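Local coordinates for protein thiol peroxidase (Aquifex aeolicus, PDB 2YZH) that probably reduces hydrogen peroxide and organic hydroperoxides to water and alcohols at the expense of thioredoxin, protecting the cell against oxidative stress, at residues M87-A92 with S109-R114. Sequence-based numbering, arbitrary orientation.
Sequences MDLPFA and SDFRYR
A single serine hydroxyl ties the turn before helix 90-100 to the loop leaving strand 106-109: Ser109 OG donates to Asp88 O over a very short 2.5 Å. Ser109 CB is crowded against that oxygen too, at 3.0 Å, so the exact length is doubtful. OG also accepts from Phe111 N at 3.2 Å, a nearly straight bond (163°) that closes an ST turn. With OG anti to its own backbone N (chi1 176°), the small side chain reaches the carbonyl while still serving the amide two residues on. Phe111 then supplies an apolar surface: Leu89 CD2 lies over one ring face, 4.0 Å from the centroid, in a CH-pi contact, while Pro90 CD comes within 3.8 Å of Phe111 CE2. Leu89 is the N-cap residue and Pro90 begins the helix, where proline's missing N-H costs no helical bond. Met87 bends at chi2 and chi3 so that SD lies 3.6 Å from Asp110 O and beside its CB, and CE rests on Arg114 CG. Asp110 turns its carboxylate to the amides of Asp115 and Met116. Segment 87-92 follows strand 80-86, and segment 109-114 starts with the last residue of its parallel neighbour, 106-109, in the thioredoxin-fold sheet. The Asp88 carboxylate, hydrogen-bonded to the Ser86 and Ser57 hydroxyls and Leu58 N, lies near Cys63, the predicted peroxidatic cysteine. One hydroxyl thus both gives and accepts, which probably helps hold the chain near the predicted active site.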
loop_
_atom_site.group_PDB
_atom_site.type_symbol
_atom_site.label_atom_id
_atom_site.label_comp_id
_atom_site.label_asym_id
_atom_site.label_seq_id
_atom_site.Cartn_x
_atom_site.Cartn_y
_atom_site.Cartn_z
ATOM N N MET D 87 0.818 8.316 -11.402
ATOM C CA MET D 87 1.470 7.171 -10.791
ATOM C C MET D 87 2.682 6.723 -11.608
ATOM O O MET D 87 3.281 5.700 -11.304
ATOM C CB MET D 87 0.485 6.004 -10.645
ATOM C CG MET D 87 -0.652 6.266 -9.665
ATOM S SD MET D 87 -0.049 6.732 -8.026
ATOM C CE MET D 87 0.206 5.134 -7.265
ATOM N N ASP D 88 3.032 7.479 -12.645
ATOM C CA ASP D 88 4.201 7.148 -13.471
ATOM C C ASP D 88 5.424 7.208 -12.568
ATOM O O ASP D 88 5.462 8.030 -11.658
ATOM C CB ASP D 88 4.428 8.193 -14.570
ATOM C CG ASP D 88 3.312 8.239 -15.589
ATOM O OD1 ASP D 88 3.051 7.204 -16.230
ATOM O OD2 ASP D 88 2.710 9.319 -15.752
ATOM N N LEU D 89 6.419 6.357 -12.807
ATOM C CA LEU D 89 7.634 6.433 -12.000
ATOM C C LEU D 89 8.348 7.691 -12.464
ATOM O O LEU D 89 8.139 8.150 -13.590
ATOM C CB LEU D 89 8.561 5.236 -12.240
ATOM C CG LEU D 89 8.192 3.869 -11.675
ATOM C CD1 LEU D 89 9.375 2.933 -11.878
ATOM C CD2 LEU D 89 7.858 3.979 -10.179
ATOM N N PRO D 90 9.195 8.272 -11.603
ATOM C CA PRO D 90 9.937 9.487 -11.950
ATOM C C PRO D 90 10.751 9.330 -13.242
ATOM O O PRO D 90 10.928 10.286 -13.992
ATOM C CB PRO D 90 10.835 9.699 -10.729
ATOM C CG PRO D 90 9.994 9.158 -9.604
ATOM C CD PRO D 90 9.449 7.878 -10.204
ATOM N N PHE D 91 11.232 8.119 -13.505
ATOM C CA PHE D 91 12.042 7.872 -14.697
ATOM C C PHE D 91 11.286 8.136 -15.992
ATOM O O PHE D 91 11.866 8.609 -16.965
ATOM C CB PHE D 91 12.574 6.444 -14.669
ATOM C CG PHE D 91 13.248 6.092 -13.381
ATOM C CD1 PHE D 91 14.438 6.713 -13.011
ATOM C CD2 PHE D 91 12.668 5.180 -12.506
ATOM C CE1 PHE D 91 15.038 6.433 -11.786
ATOM C CE2 PHE D 91 13.258 4.893 -11.281
ATOM C CZ PHE D 91 14.446 5.522 -10.921
ATOM N N ALA D 92 9.992 7.838 -16.001
ATOM C CA ALA D 92 9.172 8.069 -17.185
ATOM C C ALA D 92 8.821 9.549 -17.275
ATOM O O ALA D 92 8.765 10.115 -18.365
ATOM C CB ALA D 92 7.903 7.233 -17.118
ATOM N N SER D 109 5.590 12.343 -9.250
ATOM C CA SER D 109 5.037 11.002 -9.130
ATOM C C SER D 109 4.499 10.689 -7.744
ATOM O O SER D 109 5.105 11.050 -6.734
ATOM C CB SER D 109 6.107 9.972 -9.488
ATOM O OG SER D 109 5.624 8.658 -9.283
ATOM N N ASP D 110 3.375 9.981 -7.707
ATOM C CA ASP D 110 2.750 9.608 -6.441
ATOM C C ASP D 110 2.926 8.109 -6.178
ATOM O O ASP D 110 2.233 7.523 -5.349
ATOM C CB ASP D 110 1.260 9.974 -6.489
ATOM C CG ASP D 110 0.587 9.858 -5.139
ATOM O OD1 ASP D 110 1.258 10.123 -4.119
ATOM O OD2 ASP D 110 -0.618 9.525 -5.101
ATOM N N PHE D 111 3.878 7.494 -6.872
ATOM C CA PHE D 111 4.110 6.062 -6.728
ATOM C C PHE D 111 4.515 5.611 -5.332
ATOM O O PHE D 111 4.163 4.516 -4.906
ATOM C CB PHE D 111 5.193 5.595 -7.721
ATOM C CG PHE D 111 6.600 5.615 -7.153
ATOM C CD1 PHE D 111 7.141 4.475 -6.558
ATOM C CD2 PHE D 111 7.363 6.780 -7.187
ATOM C CE1 PHE D 111 8.425 4.492 -6.003
ATOM C CE2 PHE D 111 8.652 6.810 -6.635
ATOM C CZ PHE D 111 9.183 5.665 -6.043
ATOM N N ARG D 112 5.242 6.457 -4.614
ATOM C CA ARG D 112 5.747 6.048 -3.315
ATOM C C ARG D 112 4.748 5.898 -2.184
ATOM O O ARG D 112 4.784 4.901 -1.464
ATOM C CB ARG D 112 6.888 6.983 -2.898
ATOM C CG ARG D 112 7.606 6.577 -1.622
ATOM C CD ARG D 112 8.913 7.354 -1.497
ATOM N NE ARG D 112 9.935 6.815 -2.393
ATOM C CZ ARG D 112 11.001 7.494 -2.805
ATOM N NH1 ARG D 112 11.186 8.749 -2.406
ATOM N NH2 ARG D 112 11.889 6.919 -3.607
ATOM N N TYR D 113 3.846 6.861 -2.039
ATOM C CA TYR D 113 2.878 6.818 -0.953
ATOM C C TYR D 113 1.428 6.813 -1.421
ATOM O O TYR D 113 0.517 6.567 -0.630
ATOM C CB TYR D 113 3.106 8.013 -0.036
ATOM C CG TYR D 113 4.476 8.041 0.598
ATOM C CD1 TYR D 113 4.849 7.084 1.543
ATOM C CD2 TYR D 113 5.396 9.037 0.270
ATOM C CE1 TYR D 113 6.112 7.124 2.154
ATOM C CE2 TYR D 113 6.651 9.085 0.871
ATOM C CZ TYR D 113 7.001 8.130 1.808
ATOM O OH TYR D 113 8.241 8.186 2.403
ATOM N N ARG D 114 1.228 7.084 -2.706
ATOM C CA ARG D 114 -0.109 7.136 -3.287
ATOM C C ARG D 114 -1.000 8.018 -2.424
ATOM O O ARG D 114 -2.137 7.659 -2.095
ATOM C CB ARG D 114 -0.711 5.730 -3.409
ATOM C CG ARG D 114 -1.892 5.671 -4.376
ATOM C CD ARG D 114 -2.328 4.237 -4.676
ATOM N NE ARG D 114 -2.954 3.595 -3.522
ATOM C CZ ARG D 114 -3.420 2.349 -3.526
ATOM N NH1 ARG D 114 -3.324 1.611 -4.626
ATOM N NH2 ARG D 114 -3.992 1.844 -2.441
#